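Local coordinates for protein tryptophan--tRNA ligase (Pyrococcus horikoshii, PDB 3JXE) that catalyses the ATP-dependent attachment of L-tryptophan to tRNA(Trp), releasing AMP and diphosphate, at residues B[67-78]-B[201-212]. Residues are numbered along the deposited sequence; the frame is centred on the assembly and turned at random.
Sequences DYEEGRGFFLYT and PTFFERKRCLIP. With TYM (tryptophanyl-5'AMP), chain E.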
ATOM      1  N   ASP B  67      -7.885  31.208  -6.613  1.00 89.24           N
ATOM      2  CA  ASP B  67      -6.520  30.807  -6.949  1.00 89.35           C
ATOM      3  C   ASP B  67      -6.221  30.951  -8.441  1.00 89.35           C
ATOM      4  O   ASP B  67      -5.124  31.366  -8.819  1.00 89.33           O
ATOM      5  CB  ASP B  67      -6.256  29.370  -6.490  1.00 89.45           C
ATOM      6  CG  ASP B  67      -6.064  29.256  -4.984  1.00 89.74           C
ATOM      7  OD1 ASP B  67      -6.519  30.159  -4.243  1.00 90.08           O
ATOM      8  OD2 ASP B  67      -5.457  28.252  -4.541  1.00 90.05           O
ATOM      9  N   TYR B  68      -7.200  30.607  -9.276  1.00 89.36           N
ATOM     10  CA  TYR B  68      -7.062  30.726 -10.729  1.00 89.38           C
ATOM     11  C   TYR B  68      -7.022  32.189 -11.162  1.00 89.33           C
ATOM     12  O   TYR B  68      -6.225  32.568 -12.024  1.00 89.32           O
ATOM     13  CB  TYR B  68      -8.196  29.984 -11.447  1.00 89.41           C
ATOM     14  CG  TYR B  68      -8.188  30.150 -12.955  1.00 89.54           C
ATOM     15  CD1 TYR B  68      -7.260  29.469 -13.749  1.00 89.52           C
ATOM     16  CD2 TYR B  68      -9.109  30.987 -13.587  1.00 89.57           C
ATOM     17  CE1 TYR B  68      -7.249  29.621 -15.134  1.00 89.50           C
ATOM     18  CE2 TYR B  68      -9.107  31.146 -14.971  1.00 89.57           C
ATOM     19  CZ  TYR B  68      -8.175  30.459 -15.736  1.00 89.59           C
ATOM     20  OH  TYR B  68      -8.171  30.614 -17.103  1.00 89.70           O
ATOM     21  N   GLU B  69      -7.887  32.996 -10.550  1.00 89.29           N
ATOM     22  CA  GLU B  69      -7.980  34.428 -10.825  1.00 89.23           C
ATOM     23  C   GLU B  69      -6.700  35.166 -10.423  1.00 89.05           C
ATOM     24  O   GLU B  69      -6.297  36.126 -11.081  1.00 89.12           O
ATOM     25  CB  GLU B  69      -9.187  35.020 -10.095  1.00 89.30           C
ATOM     26  CG  GLU B  69      -9.648  36.378 -10.603  1.00 89.71           C
ATOM     27  CD  GLU B  69     -11.006  36.786 -10.049  1.00 90.39           C
ATOM     28  OE1 GLU B  69     -11.672  37.635 -10.679  1.00 90.65           O
ATOM     29  OE2 GLU B  69     -11.414  36.257  -8.989  1.00 90.59           O
ATOM     30  N   GLU B  70      -6.065  34.703  -9.347  1.00 88.74           N
ATOM     31  CA  GLU B  70      -4.830  35.307  -8.852  1.00 88.44           C
ATOM     32  C   GLU B  70      -3.568  34.653  -9.432  1.00 88.06           C
ATOM     33  O   GLU B  70      -2.454  34.902  -8.961  1.00 88.07           O
ATOM     34  CB  GLU B  70      -4.808  35.303  -7.321  1.00 88.55           C
ATOM     35  CG  GLU B  70      -5.761  36.320  -6.698  1.00 89.06           C
ATOM     36  CD  GLU B  70      -5.988  36.099  -5.212  1.00 89.98           C
ATOM     37  OE1 GLU B  70      -5.108  35.518  -4.537  1.00 90.26           O
ATOM     38  OE2 GLU B  70      -7.056  36.515  -4.714  1.00 90.38           O
ATOM     39  N   GLY B  71      -3.758  33.816 -10.452  1.00 87.57           N
ATOM     40  CA  GLY B  71      -2.656  33.289 -11.255  1.00 86.92           C
ATOM     41  C   GLY B  71      -1.779  32.211 -10.643  1.00 86.49           C
ATOM     42  O   GLY B  71      -0.701  31.924 -11.170  1.00 86.52           O
ATOM     43  N   ARG B  72      -2.223  31.612  -9.539  1.00 85.96           N
ATOM     44  CA  ARG B  72      -1.484  30.497  -8.929  1.00 85.40           C
ATOM     45  C   ARG B  72      -2.048  29.123  -9.314  1.00 84.74           C
ATOM     46  O   ARG B  72      -1.431  28.093  -9.034  1.00 84.74           O
ATOM     47  CB  ARG B  72      -1.361  30.659  -7.406  1.00 85.56           C
ATOM     48  CG  ARG B  72      -2.673  30.829  -6.665  1.00 86.22           C
ATOM     49  CD  ARG B  72      -2.443  31.445  -5.300  1.00 87.33           C
ATOM     50  NE  ARG B  72      -3.698  31.868  -4.684  1.00 88.44           N
ATOM     51  CZ  ARG B  72      -3.790  32.706  -3.655  1.00 89.10           C
ATOM     52  NH1 ARG B  72      -2.696  33.230  -3.114  1.00 89.48           N
ATOM     53  NH2 ARG B  72      -4.982  33.027  -3.168  1.00 89.37           N
ATOM     54  N   GLY B  73      -3.221  29.121  -9.949  1.00 83.92           N
ATOM     55  CA  GLY B  73      -3.806  27.914 -10.535  1.00 82.89           C
ATOM     56  C   GLY B  73      -4.208  26.806  -9.575  1.00 82.13           C
ATOM     57  O   GLY B  73      -4.170  26.975  -8.352  1.00 82.16           O
ATOM     58  N   PHE B  74      -4.601  25.670 -10.151  1.00 81.27           N
ATOM     59  CA  PHE B  74      -5.013  24.481  -9.400  1.00 80.31           C
ATOM     60  C   PHE B  74      -4.845  23.221 -10.255  1.00 79.56           C
ATOM     61  O   PHE B  74      -4.295  23.286 -11.357  1.00 79.48           O
ATOM     62  CB  PHE B  74      -6.463  24.622  -8.912  1.00 80.37           C
ATOM     63  CG  PHE B  74      -7.480  24.734 -10.021  1.00 80.56           C
ATOM     64  CD1 PHE B  74      -8.117  23.599 -10.519  1.00 80.75           C
ATOM     65  CD2 PHE B  74      -7.819  25.976 -10.550  1.00 80.70           C
ATOM     66  CE1 PHE B  74      -9.061  23.696 -11.537  1.00 80.68           C
ATOM     67  CE2 PHE B  74      -8.763  26.084 -11.568  1.00 80.72           C
ATOM     68  CZ  PHE B  74      -9.385  24.941 -12.060  1.00 80.75           C
ATOM     69  N   PHE B  75      -5.304  22.077  -9.745  1.00 78.57           N
ATOM     70  CA  PHE B  75      -5.313  20.839 -10.530  1.00 77.59           C
ATOM     71  C   PHE B  75      -6.545  19.969 -10.276  1.00 76.84           C
ATOM     72  O   PHE B  75      -7.160  20.044  -9.210  1.00 76.77           O
ATOM     73  CB  PHE B  75      -4.004  20.049 -10.359  1.00 77.64           C
ATOM     74  CG  PHE B  75      -3.900  19.285  -9.066  1.00 77.69           C
ATOM     75  CD1 PHE B  75      -4.189  17.925  -9.024  1.00 77.82           C
ATOM     76  CD2 PHE B  75      -3.484  19.914  -7.897  1.00 77.73           C
ATOM     77  CE1 PHE B  75      -4.080  17.203  -7.837  1.00 77.69           C
ATOM     78  CE2 PHE B  75      -3.373  19.199  -6.706  1.00 77.69           C
ATOM     79  CZ  PHE B  75      -3.670  17.841  -6.678  1.00 77.66           C
ATOM     80  N   LEU B  76      -6.892  19.148 -11.266  1.00 75.87           N
ATOM     81  CA  LEU B  76      -8.079  18.298 -11.199  1.00 74.88           C
ATOM     82  C   LEU B  76      -7.741  16.841 -10.911  1.00 74.24           C
ATOM     83  O   LEU B  76      -6.716  16.326 -11.364  1.00 74.16           O
ATOM     84  CB  LEU B  76      -8.881  18.391 -12.500  1.00 74.88           C
ATOM     85  CG  LEU B  76      -9.617  19.697 -12.811  1.00 74.68           C
ATOM     86  CD1 LEU B  76      -9.931  19.761 -14.291  1.00 74.52           C
ATOM     87  CD2 LEU B  76     -10.893  19.832 -11.986  1.00 74.57           C
ATOM     88  N   TYR B  77      -8.617  16.187 -10.156  1.00 73.41           N
ATOM     89  CA  TYR B  77      -8.483  14.768  -9.851  1.00 72.59           C
ATOM     90  C   TYR B  77      -9.848  14.101  -9.758  1.00 72.04           C
ATOM     91  O   TYR B  77     -10.734  14.575  -9.052  1.00 72.00           O
ATOM     92  CB  TYR B  77      -7.662  14.557  -8.569  1.00 72.61           C
ATOM     93  CG  TYR B  77      -7.883  13.237  -7.849  1.00 72.56           C
ATOM     94  CD1 TYR B  77      -7.656  12.013  -8.486  1.00 72.51           C
ATOM     95  CD2 TYR B  77      -8.292  13.215  -6.516  1.00 72.50           C
ATOM     96  CE1 TYR B  77      -7.859  10.807  -7.820  1.00 72.30           C
ATOM     97  CE2 TYR B  77      -8.489  12.015  -5.840  1.00 72.27           C
ATOM     98  CZ  TYR B  77      -8.272  10.817  -6.497  1.00 72.26           C
ATOM     99  OH  TYR B  77      -8.466   9.632  -5.829  1.00 72.35           O
ATOM    100  N   THR B  78     -10.004  13.011 -10.502  1.00 71.33           N
ATOM    101  CA  THR B  78     -11.178  12.151 -10.414  1.00 70.66           C
ATOM    102  C   THR B  78     -10.729  10.710 -10.658  1.00 70.23           C
ATOM    103  O   THR B  78      -9.582  10.475 -11.038  1.00 70.13           O
ATOM    104  CB  THR B  78     -12.298  12.587 -11.399  1.00 70.63           C
ATOM    105  OG1 THR B  78     -13.520  11.912 -11.074  1.00 70.47           O
ATOM    106  CG2 THR B  78     -11.917  12.289 -12.847  1.00 70.70           C
ATOM    107  N   PRO B 201      -3.825  10.931  -4.279  1.00 61.66           N
ATOM    108  CA  PRO B 201      -3.689  11.776  -5.468  1.00 61.98           C
ATOM    109  C   PRO B 201      -3.944  13.275  -5.268  1.00 62.39           C
ATOM    110  O   PRO B 201      -3.666  14.063  -6.173  1.00 62.45           O
ATOM    111  CB  PRO B 201      -4.723  11.187  -6.434  1.00 61.92           C
ATOM    112  CG  PRO B 201      -4.919   9.794  -5.971  1.00 61.72           C
ATOM    113  CD  PRO B 201      -4.856   9.898  -4.489  1.00 61.70           C
ATOM    114  N   THR B 202      -4.457  13.667  -4.102  1.00 62.91           N
ATOM    115  CA  THR B 202      -4.616  15.091  -3.780  1.00 63.42           C
ATOM    116  C   THR B 202      -3.270  15.745  -3.456  1.00 63.84           C
ATOM    117  O   THR B 202      -3.167  16.971  -3.389  1.00 63.87           O
ATOM    118  CB  THR B 202      -5.598  15.332  -2.609  1.00 63.37           C
ATOM    119  OG1 THR B 202      -5.149  14.629  -1.445  1.00 63.32           O
ATOM    120  CG2 THR B 202      -7.001  14.873  -2.971  1.00 63.34           C
ATOM    121  N   PHE B 203      -2.246  14.918  -3.260  1.00 64.39           N
ATOM    122  CA  PHE B 203      -0.901  15.401  -2.966  1.00 64.97           C
ATOM    123  C   PHE B 203       0.026  15.266  -4.176  1.00 65.43           C
ATOM    124  O   PHE B 203       1.249  15.175  -4.021  1.00 65.57           O
ATOM    125  CB  PHE B 203      -0.305  14.659  -1.760  1.00 64.95           C
ATOM    126  CG  PHE B 203      -1.261  14.484  -0.607  1.00 65.15           C
ATOM    127  CD1 PHE B 203      -1.906  15.581  -0.036  1.00 65.33           C
ATOM    128  CD2 PHE B 203      -1.498  13.219  -0.078  1.00 65.13           C
ATOM    129  CE1 PHE B 203      -2.786  15.417   1.031  1.00 65.40           C
ATOM    130  CE2 PHE B 203      -2.373  13.044   0.990  1.00 65.29           C
ATOM    131  CZ  PHE B 203      -3.019  14.145   1.546  1.00 65.47           C
ATOM    132  N   PHE B 204      -0.554  15.253  -5.377  1.00 65.98           N
ATOM    133  CA  PHE B 204       0.235  15.193  -6.609  1.00 66.49           C
ATOM    134  C   PHE B 204       0.979  16.500  -6.859  1.00 66.95           C
ATOM    135  O   PHE B 204       2.083  16.502  -7.407  1.00 66.92           O
ATOM    136  CB  PHE B 204      -0.642  14.847  -7.817  1.00 66.44           C
ATOM    137  CG  PHE B 204      -0.545  13.407  -8.257  1.00 66.25           C
ATOM    138  CD1 PHE B 204      -1.684  12.612  -8.328  1.00 66.13           C
ATOM    139  CD2 PHE B 204       0.683  12.851  -8.612  1.00 65.96           C
ATOM    140  CE1 PHE B 204      -1.605  11.281  -8.739  1.00 66.01           C
ATOM    141  CE2 PHE B 204       0.773  11.522  -9.021  1.00 65.91           C
ATOM    142  CZ  PHE B 204      -0.373  10.735  -9.085  1.00 65.91           C
ATOM    143  N   GLU B 205       0.362  17.608  -6.454  1.00 67.57           N
ATOM    144  CA  GLU B 205       0.960  18.933  -6.588  1.00 68.21           C
ATOM    145  C   GLU B 205       0.770  19.758  -5.315  1.00 68.52           C
ATOM    146  O   GLU B 205      -0.094  19.449  -4.489  1.00 68.61           O
ATOM    147  CB  GLU B 205       0.362  19.671  -7.791  1.00 68.28           C
ATOM    148  CG  GLU B 205       0.832  19.156  -9.148  1.00 68.76           C
ATOM    149  CD  GLU B 205       0.079  19.782 -10.311  1.00 69.45           C
ATOM    150  OE1 GLU B 205      -0.227  20.995 -10.250  1.00 69.70           O
ATOM    151  OE2 GLU B 205      -0.204  19.058 -11.293  1.00 69.71           O
ATOM    152  N   ARG B 206       1.580  20.804  -5.166  1.00 68.90           N
ATOM    153  CA  ARG B 206       1.462  21.725  -4.036  1.00 69.23           C
ATOM    154  C   ARG B 206       0.282  22.681  -4.211  1.00 69.40           C
ATOM    155  O   ARG B 206      -0.260  23.190  -3.229  1.00 69.52           O
ATOM    156  CB  ARG B 206       2.764  22.505  -3.827  1.00 69.29           C
ATOM    157  CG  ARG B 206       3.945  21.656  -3.368  1.00 69.59           C
ATOM    158  CD  ARG B 206       3.808  21.235  -1.911  1.00 70.07           C
ATOM    159  NE  ARG B 206       4.782  20.205  -1.551  1.00 70.52           N
ATOM    160  CZ  ARG B 206       4.881  19.645  -0.348  1.00 70.56           C
ATOM    161  NH1 ARG B 206       5.802  18.716  -0.128  1.00 70.45           N
ATOM    162  NH2 ARG B 206       4.066  20.006   0.637  1.00 70.50           N
ATOM    163  N   LYS B 207      -0.104  22.918  -5.464  1.00 69.60           N
ATOM    164  CA  LYS B 207      -1.319  23.668  -5.794  1.00 69.81           C
ATOM    165  C   LYS B 207      -2.529  22.917  -5.244  1.00 69.79           C
ATOM    166  O   LYS B 207      -2.456  21.705  -5.031  1.00 69.83           O
ATOM    167  CB  LYS B 207      -1.440  23.837  -7.312  1.00 69.88           C
ATOM    168  CG  LYS B 207      -0.250  24.555  -7.953  1.00 70.49           C
ATOM    169  CD  LYS B 207      -0.111  24.258  -9.444  1.00 71.37           C
ATOM    170  CE  LYS B 207      -1.044  25.117 -10.289  1.00 72.05           C
ATOM    171  NZ  LYS B 207      -0.735  25.009 -11.743  1.00 72.59           N
ATOM    172  N   ARG B 208      -3.634  23.622  -5.005  1.00 69.78           N
ATOM    173  CA  ARG B 208      -4.821  22.972  -4.434  1.00 69.81           C
ATOM    174  C   ARG B 208      -5.610  22.142  -5.453  1.00 69.62           C
ATOM    175  O   ARG B 208      -5.575  22.413  -6.655  1.00 69.70           O
ATOM    176  CB  ARG B 208      -5.723  23.966  -3.692  1.00 69.88           C
ATOM    177  CG  ARG B 208      -6.395  25.021  -4.543  1.00 70.60           C
ATOM    178  CD  ARG B 208      -7.510  25.684  -3.749  1.00 71.76           C
ATOM    179  NE  ARG B 208      -6.992  26.487  -2.643  1.00 72.65           N
ATOM    180  CZ  ARG B 208      -7.527  26.529  -1.424  1.00 73.04           C
ATOM    181  NH1 ARG B 208      -6.978  27.294  -0.489  1.00 73.13           N
ATOM    182  NH2 ARG B 208      -8.598  25.801  -1.133  1.00 73.35           N
ATOM    183  N   CYS B 209      -6.315  21.130  -4.952  1.00 69.36           N
ATOM    184  CA  CYS B 209      -6.974  20.134  -5.793  1.00 69.06           C
ATOM    185  C   CYS B 209      -8.481  20.343  -5.899  1.00 68.83           C
ATOM    186  O   CYS B 209      -9.122  20.745  -4.930  1.00 68.79           O
ATOM    187  CB  CYS B 209      -6.694  18.738  -5.237  1.00 69.09           C
ATOM    188  SG  CYS B 209      -7.320  17.389  -6.245  1.00 69.17           S
ATOM    189  N   LEU B 210      -9.037  20.064  -7.078  1.00 68.59           N
ATOM    190  CA  LEU B 210     -10.487  20.059  -7.288  1.00 68.36           C
ATOM    191  C   LEU B 210     -10.924  18.662  -7.708  1.00 68.21           C
ATOM    192  O   LEU B 210     -10.362  18.084  -8.642  1.00 68.22           O
ATOM    193  CB  LEU B 210     -10.895  21.070  -8.366  1.00 68.35           C
ATOM    194  CG  LEU B 210     -12.231  21.834  -8.297  1.00 68.34           C
ATOM    195  CD1 LEU B 210     -12.574  22.403  -9.667  1.00 68.23           C
ATOM    196  CD2 LEU B 210     -13.406  21.018  -7.772  1.00 68.20           C
ATOM    197  N   ILE B 211     -11.928  18.123  -7.017  1.00 68.01           N
ATOM    198  CA  ILE B 211     -12.436  16.783  -7.311  1.00 67.76           C
ATOM    199  C   ILE B 211     -13.900  16.797  -7.774  1.00 67.63           C
ATOM    200  O   ILE B 211     -14.816  16.905  -6.949  1.00 67.70           O
ATOM    201  CB  ILE B 211     -12.253  15.814  -6.113  1.00 67.72           C
ATOM    202  CG1 ILE B 211     -10.780  15.760  -5.692  1.00 67.67           C
ATOM    203  CG2 ILE B 211     -12.764  14.419  -6.471  1.00 67.66           C
ATOM    204  CD1 ILE B 211     -10.543  15.153  -4.326  1.00 67.59           C
ATOM    205  N   PRO B 212     -14.123  16.705  -9.100  1.00 67.42           N
ATOM    206  CA  PRO B 212     -15.466  16.525  -9.642  1.00 67.26           C
ATOM    207  C   PRO B 212     -15.897  15.057  -9.577  1.00 67.14           C
ATOM    208  O   PRO B 212     -15.308  14.203 -10.247  1.00 67.14           O
ATOM    209  CB  PRO B 212     -15.332  16.990 -11.102  1.00 67.24           C
ATOM    210  CG  PRO B 212     -13.895  17.425 -11.277  1.00 67.30           C
ATOM    211  CD  PRO B 212     -13.121  16.795 -10.174  1.00 67.38           C
TER
HETATM  212  P   TYM E 900     -17.050   4.426  -9.066  0.80 43.72           P
HETATM  213  O1P TYM E 900     -16.199   3.654  -9.999  0.80 43.57           O
HETATM  214  O2P TYM E 900     -18.089   3.730  -8.276  0.80 43.90           O
HETATM  215  O5' TYM E 900     -17.780   5.607  -9.881  0.80 43.91           O
HETATM  216  C5' TYM E 900     -17.004   6.485 -10.706  0.80 44.62           C
HETATM  217  C4' TYM E 900     -17.608   7.895 -10.738  0.80 45.19           C
HETATM  218  O4' TYM E 900     -19.022   7.809 -11.069  0.80 45.24           O
HETATM  219  C1' TYM E 900     -19.787   8.481 -10.026  0.80 45.50           C
HETATM  220  N9  TYM E 900     -21.094   7.753  -9.983  0.80 45.48           N
HETATM  221  C4  TYM E 900     -22.268   8.240 -10.386  0.80 45.35           C
HETATM  222  N3  TYM E 900     -22.656   9.427 -10.890  0.80 45.35           N
HETATM  223  C2  TYM E 900     -23.925   9.653 -11.209  0.80 45.11           C
HETATM  224  N1  TYM E 900     -24.854   8.722 -11.044  0.80 44.98           N
HETATM  225  C6  TYM E 900     -24.537   7.513 -10.547  0.80 45.27           C
HETATM  226  N6  TYM E 900     -25.481   6.590 -10.389  0.80 45.35           N
HETATM  227  C5  TYM E 900     -23.214   7.245 -10.202  0.80 45.32           C
HETATM  228  N7  TYM E 900     -22.585   6.186  -9.700  0.80 45.33           N
HETATM  229  C8  TYM E 900     -21.293   6.497  -9.573  0.80 45.38           C
HETATM  230  C2' TYM E 900     -18.908   8.390  -8.782  0.80 45.69           C
HETATM  231  O2' TYM E 900     -19.183   9.480  -7.906  0.80 45.76           O
HETATM  232  C3' TYM E 900     -17.512   8.566  -9.367  0.80 45.70           C
HETATM  233  O3' TYM E 900     -17.238   9.963  -9.570  0.80 46.38           O
HETATM  234  NH3 TYM E 900     -13.648   4.435  -5.465  0.80 43.19           N
HETATM  235  CA  TYM E 900     -14.108   5.206  -6.627  0.80 43.21           C
HETATM  236  CB  TYM E 900     -12.945   5.419  -7.597  0.80 43.13           C
HETATM  237  CG  TYM E 900     -12.202   6.765  -7.337  0.80 42.78           C
HETATM  238  CD2 TYM E 900     -12.701   8.059  -7.451  0.80 42.29           C
HETATM  239  CE2 TYM E 900     -11.671   8.949  -7.119  0.80 42.20           C
HETATM  240  CE3 TYM E 900     -13.953   8.553  -7.811  0.80 42.33           C
HETATM  241  CD1 TYM E 900     -10.913   6.901  -6.952  0.80 42.80           C
HETATM  242  NE1 TYM E 900     -10.574   8.261  -6.814  0.80 42.45           N
HETATM  243  CZ2 TYM E 900     -11.899  10.320  -7.154  0.80 42.08           C
HETATM  244  CZ3 TYM E 900     -14.177   9.930  -7.840  0.80 42.14           C
HETATM  245  CH2 TYM E 900     -13.151  10.814  -7.511  0.80 42.04           C
HETATM  246  C   TYM E 900     -15.228   4.449  -7.350  0.80 43.36           C
HETATM  247  O   TYM E 900     -15.304   3.221  -7.273  0.80 43.36           O
HETATM  248  OPP TYM E 900     -16.090   5.256  -8.053  0.80 43.46           O
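The ring of Y77 has CB of P201 over one face, a CH-pi contact 3.5 Å from the centroid, and its hydroxyl meets the bound tryptophanyl-5'AMP. The segments lie on neighbouring parallel strands, 75-80 and 209-214, of the Rossmann-fold sheet of this class I synthetase. F75 N bonds to R208 O, L210 N to F75 O (2.8 Å) and Y77 N to L210 O. The Y77 ring leaves the strand with CG anti to the backbone N (chi1 157°), which brings CD2 beside I211 CG1 and OH to the ligand. OH accepts a hydrogen bond from the indole NE1 of the ligand at 2.7 Å, nearly straight (162°), and Q198 O and Q111 OE1 also hydrogen-bond to it. A phenylalanine here would probably leave the indole N-H without its acceptor, and Q198 O and Q111 OE1 without their bonds to the hydroxyl. F75 lies on the same sheet face as C209. CB of C209 covers one face of its ring, 3.5 Å from CZ, and the carbonyl oxygens of P201, T202 and K207 line the ring edge. On the sheet face that carries L76 and L210, L76 CD2 packs on L210 CB and P212 CG. At the end of helix 61-69, OD2 of D67 forms a salt bridge with R208 NE, its hydrogen bond weak, in a network with E70 and R72. At the ligand end, T78 OG1 donates to P212 O at 3.0 Å.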